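PDB 5Y7Q: fanconi-associated nuclease 1 homolog from Pseudomonas aeruginosa, which belongs to the FAN1 family of VRR-NUC domain nucleases and is held here in complex with DNA. Local coordinates for residues H289-R294 / I316-R321. Sequence-based numbering, arbitrary orientation.
Sequences HCEKQR and IRSLER. With nucleotides of chain D.
E291, near the end of helix 273-292, reaches across to S318 and R321 on helix 311-321, where both helices face bound DNA of chain D. The charged pairing is loose: E291 OE2 lies 3.8 Å from R321 NE, a long salt bridge at the edge of the guanidinium, with carboxylate and guanidinium planes 55° apart. The E291 chain runs straight beyond CG (chi2 -179°), which carries its carboxylate over to S318, whose OG packs 3.6 Å from E291 CD. Stronger partners hold both groups from outside: Y303 bonds E291 OE1, R314 forms a salt bridge with E291 OE2, and the carbonyl of R314 bonds S318 OG. R294 NH2 and R321 NH1, 3.7 Å apart, are a close pair of like charges, their planes steeply inclined; of the two, R321 also has a phosphate oxygen nearby. R294, of positive phi, closes helix 273-292 with a Schellman motif. Toward the DNA, R317 NE gives OP1 of DA3 of chain D a bond of 3.0 Å, fairly straight at 161°, while NH2 adds weak bonds to that oxygen and to O3' of DA2 of chain D. R317 NH1 forms a salt bridge with E320 OE2, which probably helps fix the guanidinium. One face of the R321 guanidinium lies over C5' of DA3 of chain D, offset toward its rim. The chemistry implies a basic DNA-backbone surface, independent of base identity in these contacts, with E320 beside R317 and E291 probably offsetting some charge of R314 and, more loosely, R321.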
# COMPACT_ATOMS: atom_id res chain seq x y z
N HIS A 289 11.93 8.43 -11.74
CA HIS A 289 12.41 7.78 -12.95
C HIS A 289 13.34 8.71 -13.72
O HIS A 289 14.41 8.30 -14.18
CB HIS A 289 11.22 7.35 -13.80
CG HIS A 289 11.60 6.77 -15.13
ND1 HIS A 289 12.26 5.56 -15.24
CD2 HIS A 289 11.41 7.22 -16.39
CE1 HIS A 289 12.46 5.30 -16.52
NE2 HIS A 289 11.96 6.29 -17.24
N CYS A 290 12.97 9.99 -13.84
CA CYS A 290 13.81 10.93 -14.57
C CYS A 290 15.18 11.05 -13.93
O CYS A 290 16.21 11.00 -14.62
CB CYS A 290 13.15 12.30 -14.61
SG CYS A 290 11.82 12.39 -15.76
N GLU A 291 15.21 11.22 -12.61
CA GLU A 291 16.47 11.34 -11.89
C GLU A 291 17.33 10.11 -12.13
O GLU A 291 18.56 10.23 -12.27
CB GLU A 291 16.18 11.54 -10.40
CG GLU A 291 17.04 12.57 -9.69
CD GLU A 291 16.71 12.68 -8.20
OE1 GLU A 291 15.52 12.52 -7.82
OE2 GLU A 291 17.65 12.90 -7.40
N LYS A 292 16.71 8.93 -12.21
CA LYS A 292 17.47 7.73 -12.53
C LYS A 292 18.13 7.85 -13.90
O LYS A 292 19.32 7.52 -14.06
CB LYS A 292 16.57 6.50 -12.46
CG LYS A 292 16.28 6.03 -11.04
CD LYS A 292 16.23 4.51 -10.91
CE LYS A 292 17.39 3.82 -11.65
NZ LYS A 292 18.76 4.39 -11.39
N GLN A 293 17.39 8.33 -14.89
CA GLN A 293 17.91 8.58 -16.23
C GLN A 293 18.91 9.72 -16.27
O GLN A 293 19.43 10.03 -17.35
CB GLN A 293 16.76 8.88 -17.21
CG GLN A 293 16.35 7.70 -18.07
CD GLN A 293 16.34 6.39 -17.31
OE1 GLN A 293 17.18 5.51 -17.55
NE2 GLN A 293 15.40 6.25 -16.38
N ARG A 294 19.13 10.40 -15.15
CA ARG A 294 20.01 11.56 -15.08
C ARG A 294 19.50 12.71 -15.94
O ARG A 294 20.27 13.56 -16.38
CB ARG A 294 21.45 11.21 -15.46
CG ARG A 294 21.93 9.89 -14.86
CD ARG A 294 23.44 9.78 -14.88
NE ARG A 294 24.02 10.19 -13.59
CZ ARG A 294 24.51 11.40 -13.34
NH1 ARG A 294 24.51 12.35 -14.27
NH2 ARG A 294 25.02 11.66 -12.14
N ILE A 316 14.91 20.56 -5.01
CA ILE A 316 16.18 21.23 -4.68
C ILE A 316 17.36 20.33 -5.02
O ILE A 316 18.28 20.72 -5.75
CB ILE A 316 16.22 21.63 -3.19
CG1 ILE A 316 15.06 22.56 -2.85
CG2 ILE A 316 17.53 22.30 -2.86
CD1 ILE A 316 14.61 22.48 -1.43
N ARG A 317 17.32 19.10 -4.52
CA ARG A 317 18.42 18.18 -4.78
C ARG A 317 18.60 17.93 -6.27
O ARG A 317 19.74 17.80 -6.73
CB ARG A 317 18.21 16.88 -4.01
CG ARG A 317 19.27 15.82 -4.25
CD ARG A 317 20.70 16.31 -3.97
NE ARG A 317 21.69 15.31 -4.36
CZ ARG A 317 23.00 15.54 -4.47
NH1 ARG A 317 23.48 16.75 -4.20
NH2 ARG A 317 23.83 14.57 -4.84
N SER A 318 17.51 17.88 -7.05
CA SER A 318 17.67 17.69 -8.49
C SER A 318 18.34 18.89 -9.14
O SER A 318 19.22 18.73 -9.98
CB SER A 318 16.33 17.41 -9.16
OG SER A 318 15.89 16.09 -8.90
N LEU A 319 17.92 20.11 -8.78
CA LEU A 319 18.59 21.28 -9.32
C LEU A 319 20.07 21.24 -9.00
O LEU A 319 20.92 21.43 -9.89
CB LEU A 319 17.95 22.56 -8.79
CG LEU A 319 16.58 22.94 -9.36
CD1 LEU A 319 15.75 23.79 -8.40
CD2 LEU A 319 16.70 23.62 -10.73
N GLU A 320 20.41 20.94 -7.74
CA GLU A 320 21.82 20.82 -7.39
C GLU A 320 22.54 19.82 -8.30
O GLU A 320 23.60 20.11 -8.85
CB GLU A 320 21.98 20.43 -5.91
CG GLU A 320 23.39 20.63 -5.38
CD GLU A 320 23.63 19.96 -4.03
OE1 GLU A 320 24.67 20.25 -3.38
OE2 GLU A 320 22.79 19.14 -3.61
N ARG A 321 21.95 18.63 -8.48
CA ARG A 321 22.56 17.64 -9.37
C ARG A 321 22.67 18.17 -10.80
O ARG A 321 23.64 17.86 -11.51
CB ARG A 321 21.77 16.32 -9.32
CG ARG A 321 22.44 15.22 -8.51
CD ARG A 321 21.50 14.18 -7.88
NE ARG A 321 21.27 12.95 -8.67
CZ ARG A 321 22.21 12.10 -9.09
NH1 ARG A 321 23.51 12.31 -8.87
NH2 ARG A 321 21.84 11.02 -9.78
P DA D 3 21.74 11.35 -3.85
OP1 DA D 3 21.34 12.39 -4.82
OP2 DA D 3 20.76 10.98 -2.81
O5' DA D 3 22.17 10.01 -4.64
C5' DA D 3 23.20 10.08 -5.63
C4' DA D 3 23.38 8.77 -6.38
O4' DA D 3 23.68 7.70 -5.46
C3' DA D 3 22.18 8.26 -7.15
O3' DA D 3 22.65 7.36 -8.14
C2' DA D 3 21.40 7.53 -6.05
C1' DA D 3 22.55 6.85 -5.33
N9 DA D 3 22.37 6.67 -3.91
C8 DA D 3 22.02 7.62 -2.99
N7 DA D 3 22.01 7.17 -1.76
C5 DA D 3 22.42 5.86 -1.88
C6 DA D 3 22.63 4.83 -0.94
N6 DA D 3 22.43 5.00 0.37
N1 DA D 3 23.04 3.63 -1.40
C2 DA D 3 23.23 3.47 -2.71
N3 DA D 3 23.07 4.36 -3.69
C4 DA D 3 22.66 5.54 -3.20
P DT D 4 21.62 6.57 -9.07
OP1 DT D 4 22.36 6.06 -10.24
OP2 DT D 4 20.43 7.44 -9.27
O5' DT D 4 21.19 5.33 -8.19
C5' DT D 4 19.97 4.73 -8.44
C4' DT D 4 19.94 3.34 -7.86
O4' DT D 4 20.32 3.43 -6.47
C3' DT D 4 18.55 2.70 -7.86
O3' DT D 4 18.69 1.28 -7.77
C2' DT D 4 18.00 3.27 -6.57
C1' DT D 4 19.21 3.04 -5.69
N1 DT D 4 19.22 3.77 -4.43
C2 DT D 4 19.62 3.10 -3.31
O2 DT D 4 19.96 1.93 -3.33
N3 DT D 4 19.59 3.82 -2.15
C4 DT D 4 19.22 5.15 -2.01
O4 DT D 4 19.24 5.72 -0.91
C5 DT D 4 18.81 5.80 -3.23
C6 DT D 4 18.82 5.10 -4.38
P DA D 2 23.20 14.18 1.78
OP1 DA D 2 22.34 15.20 1.14
OP2 DA D 2 22.63 13.42 2.91
O5' DA D 2 23.68 13.12 0.68
C5' DA D 2 24.68 13.47 -0.28
C4' DA D 2 24.65 12.50 -1.44
O4' DA D 2 25.33 11.28 -1.06
C3' DA D 2 23.23 12.09 -1.83
O3' DA D 2 23.12 11.89 -3.22
C2' DA D 2 23.05 10.78 -1.09
C1' DA D 2 24.43 10.19 -1.21
N9 DA D 2 24.65 9.22 -0.18
C8 DA D 2 24.42 9.37 1.16
N7 DA D 2 24.65 8.29 1.86
C5 DA D 2 25.04 7.37 0.91
C6 DA D 2 25.43 6.03 1.01
N6 DA D 2 25.49 5.36 2.16
N1 DA D 2 25.76 5.39 -0.13
C2 DA D 2 25.70 6.06 -1.29
N3 DA D 2 25.34 7.32 -1.50
C4 DA D 2 25.03 7.92 -0.35